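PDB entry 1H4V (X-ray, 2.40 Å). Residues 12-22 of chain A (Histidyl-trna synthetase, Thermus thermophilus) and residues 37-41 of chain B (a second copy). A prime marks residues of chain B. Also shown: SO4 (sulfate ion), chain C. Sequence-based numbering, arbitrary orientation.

Chain A 12-22: LFGKELRMHQR
Chain B 37-41: LELVT

Two copies of the synthetase meet here through one antiparallel bridge and the first turns of a helix. Leu12 and Phe13 are extended (phi/psi -119/120 and -157/173); Gly14 then turns the chain at 59/-143, a positive phi that favours glycine, and Lys15 to Arg22 follow as a helix with phi near -60 and psi near -40. Residues 37′ to 40′ are extended throughout, with phi from -76 to -134 and psi from 115 to 135.

Leu12 pairs with Val40′, their CA atoms 5.1 Å apart, and both of its backbone polar atoms are satisfied by that residue: Leu12 N donates to Val40′ O at 2.9 Å (161°), and Val40′ N donates to Leu12 O at 3.0 Å (155°). Phe13 lies beside Leu39′, CA to CA 4.9 Å. From Arg18 on, the helix N-H groups donate to backbone oxygens four residues back: Arg18 N to Gly14 O at 3.1 Å, Met19 N to Lys15 O at 2.8 Å, His20 N to Glu16 O at 3.1 Å, Gln21 N to Leu17 O at 2.9 Å and Arg22 N to Arg18 O at 3.0 Å.

Apolar side chains pack around the bridge. Leu12 (m, t) lies with CB 4.2 Å from CB of Val40′ (chi1 t). Leu17, whose CB points toward the other chain, brings CD2 to 4.2 Å from Val40′ CG2 and CD1 to 3.7 Å from Glu38′ CG, so the aliphatic part of the glutamate serves as packing surface. The Phe13 ring (chi1 p, chi2 91°) meets Leu39′ (t, m) obliquely, CD2 to CD2 3.8 Å.

One helical turn beyond Leu17, Gln21 (m, t, chi3 -46°) also points toward chain B. Its NE2 donates to Glu38′ OE2 at 3.0 Å (153°). Glu38′ is fully extended (t, t, chi3 -179°), which carries its carboxylate out to the amide, a neutral donor well suited to an acidic acceptor. A water accepts from Gln21 NE2 at 3.0 Å and donates weakly to Glu38′ OE1 at 3.5 Å, linking the same two side chains a second time. Both carboxylate oxygens have further partners elsewhere in the structure.

Arg18 and Arg22, four residues apart and out of reach of chain B, together hold a sulfate, probably from the crystallisation liquor. Arg18 (m, t, p) donates from NE to sulfate O4 at 2.6 Å and from NH2 to O1 at 2.9 Å. Arg22 (chi1 m, chi2 -149°, chi3 t) donates from NE to O2 at 2.9 Å and weakly from NH2 to O1 at 3.3 Å. Guanidinium groups suit this site because each offers two N-H donors to one anion.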

# COMPACT_ATOMS: atom_id res chain seq x y z
N LEU A 12 -6.34 -3.11 9.53
CA LEU A 12 -5.20 -2.49 10.17
C LEU A 12 -5.51 -1.01 10.40
O LEU A 12 -5.78 -0.26 9.45
CB LEU A 12 -3.95 -2.62 9.30
CG LEU A 12 -3.40 -4.02 9.07
CD1 LEU A 12 -2.24 -3.97 8.09
CD2 LEU A 12 -2.94 -4.60 10.40
N PHE A 13 -5.51 -0.59 11.66
CA PHE A 13 -5.76 0.81 11.98
C PHE A 13 -5.13 1.08 13.34
O PHE A 13 -4.65 0.16 13.98
CB PHE A 13 -7.27 1.11 11.97
CG PHE A 13 -8.06 0.39 13.02
CD1 PHE A 13 -8.28 0.97 14.27
CD2 PHE A 13 -8.65 -0.84 12.74
CE1 PHE A 13 -9.07 0.33 15.23
CE2 PHE A 13 -9.44 -1.49 13.69
CZ PHE A 13 -9.66 -0.89 14.94
N GLY A 14 -5.11 2.34 13.77
CA GLY A 14 -4.49 2.65 15.05
C GLY A 14 -3.02 2.26 15.12
O GLY A 14 -2.27 2.35 14.15
N LYS A 15 -2.59 1.80 16.29
CA LYS A 15 -1.19 1.42 16.47
C LYS A 15 -0.66 0.30 15.58
O LYS A 15 0.47 0.37 15.11
CB LYS A 15 -0.93 1.10 17.94
CG LYS A 15 -0.88 2.37 18.77
CD LYS A 15 -0.63 2.12 20.24
CE LYS A 15 -0.50 3.46 20.96
NZ LYS A 15 -0.37 3.29 22.42
N GLU A 16 -1.46 -0.72 15.35
CA GLU A 16 -1.02 -1.83 14.51
C GLU A 16 -0.64 -1.31 13.13
O GLU A 16 0.41 -1.68 12.58
CB GLU A 16 -2.14 -2.87 14.40
CG GLU A 16 -1.89 -3.92 13.35
CD GLU A 16 -2.08 -5.33 13.87
OE1 GLU A 16 -3.20 -5.68 14.28
OE2 GLU A 16 -1.08 -6.08 13.86
N LEU A 17 -1.48 -0.46 12.56
CA LEU A 17 -1.20 0.10 11.24
C LEU A 17 0.08 0.93 11.29
O LEU A 17 0.95 0.83 10.41
CB LEU A 17 -2.35 1.00 10.79
CG LEU A 17 -2.66 1.19 9.30
CD1 LEU A 17 -3.19 2.61 9.10
CD2 LEU A 17 -1.45 0.95 8.43
N ARG A 18 0.20 1.76 12.32
CA ARG A 18 1.35 2.63 12.46
C ARG A 18 2.64 1.82 12.59
O ARG A 18 3.68 2.21 12.06
CB ARG A 18 1.16 3.59 13.64
CG ARG A 18 0.21 4.75 13.32
CD ARG A 18 -0.16 5.55 14.57
NE ARG A 18 1.02 6.03 15.28
CZ ARG A 18 1.09 6.22 16.59
NH1 ARG A 18 0.02 5.97 17.35
NH2 ARG A 18 2.20 6.67 17.15
N MET A 19 2.56 0.67 13.25
CA MET A 19 3.73 -0.18 13.40
C MET A 19 4.14 -0.71 12.01
O MET A 19 5.32 -0.70 11.67
CB MET A 19 3.42 -1.34 14.34
CG MET A 19 4.66 -2.11 14.75
SD MET A 19 5.96 -1.01 15.40
CE MET A 19 5.39 -0.78 17.07
N HIS A 20 3.17 -1.15 11.22
CA HIS A 20 3.43 -1.66 9.88
C HIS A 20 4.05 -0.57 9.00
O HIS A 20 4.97 -0.84 8.21
CB HIS A 20 2.15 -2.15 9.20
CG HIS A 20 1.75 -3.54 9.58
ND1 HIS A 20 1.16 -4.42 8.69
CD2 HIS A 20 1.86 -4.21 10.75
CE1 HIS A 20 0.93 -5.57 9.30
NE2 HIS A 20 1.35 -5.47 10.55
N GLN A 21 3.53 0.65 9.12
CA GLN A 21 4.04 1.75 8.32
C GLN A 21 5.46 2.12 8.70
O GLN A 21 6.24 2.54 7.85
CB GLN A 21 3.11 2.97 8.44
CG GLN A 21 1.68 2.65 8.00
CD GLN A 21 0.72 3.80 8.15
OE1 GLN A 21 0.70 4.46 9.19
NE2 GLN A 21 -0.09 4.04 7.13
N ARG A 22 5.81 1.97 9.98
CA ARG A 22 7.15 2.28 10.44
C ARG A 22 8.12 1.26 9.85
O ARG A 22 9.18 1.61 9.34
CB ARG A 22 7.23 2.23 11.96
CG ARG A 22 6.78 3.50 12.65
CD ARG A 22 7.56 3.69 13.93
NE ARG A 22 7.13 4.85 14.69
CZ ARG A 22 7.74 5.29 15.78
NH1 ARG A 22 8.81 4.66 16.23
NH2 ARG A 22 7.27 6.35 16.44
N LEU B 37 -9.49 8.84 10.32
CA LEU B 37 -8.55 7.83 10.82
C LEU B 37 -8.23 6.88 9.66
O LEU B 37 -9.14 6.46 8.94
CB LEU B 37 -9.22 7.08 11.97
CG LEU B 37 -8.50 5.94 12.70
CD1 LEU B 37 -7.22 6.46 13.35
CD2 LEU B 37 -9.45 5.38 13.76
N GLU B 38 -6.96 6.53 9.47
CA GLU B 38 -6.63 5.63 8.36
C GLU B 38 -7.00 4.19 8.66
O GLU B 38 -6.71 3.66 9.73
CB GLU B 38 -5.15 5.70 7.98
CG GLU B 38 -4.88 4.87 6.70
CD GLU B 38 -3.46 4.97 6.16
OE1 GLU B 38 -3.18 4.34 5.11
OE2 GLU B 38 -2.61 5.67 6.76
N LEU B 39 -7.62 3.55 7.69
CA LEU B 39 -8.04 2.17 7.84
C LEU B 39 -7.66 1.35 6.60
O LEU B 39 -7.85 1.81 5.47
CB LEU B 39 -9.55 2.14 8.07
CG LEU B 39 -10.40 0.87 8.16
CD1 LEU B 39 -10.40 0.19 6.83
CD2 LEU B 39 -9.90 -0.06 9.26
N VAL B 40 -7.09 0.17 6.80
CA VAL B 40 -6.74 -0.69 5.68
C VAL B 40 -7.52 -2.01 5.82
O VAL B 40 -7.31 -2.75 6.78
CB VAL B 40 -5.22 -1.03 5.62
CG1 VAL B 40 -4.96 -1.92 4.41
CG2 VAL B 40 -4.38 0.25 5.52
N THR B 41 -8.42 -2.29 4.89
CA THR B 41 -9.19 -3.53 4.95
C THR B 41 -8.50 -4.58 4.09
O THR B 41 -7.59 -4.28 3.32
CB THR B 41 -10.63 -3.35 4.43
OG1 THR B 41 -10.61 -3.00 3.04
CG2 THR B 41 -11.32 -2.26 5.21
S SO4 C . 4.15 7.38 13.87
O1 SO4 C . 4.33 7.48 15.33
O2 SO4 C . 5.27 6.62 13.28
O3 SO4 C . 4.10 8.72 13.27
O4 SO4 C . 2.87 6.69 13.59
O HOH W 1 -0.50 2.13 4.84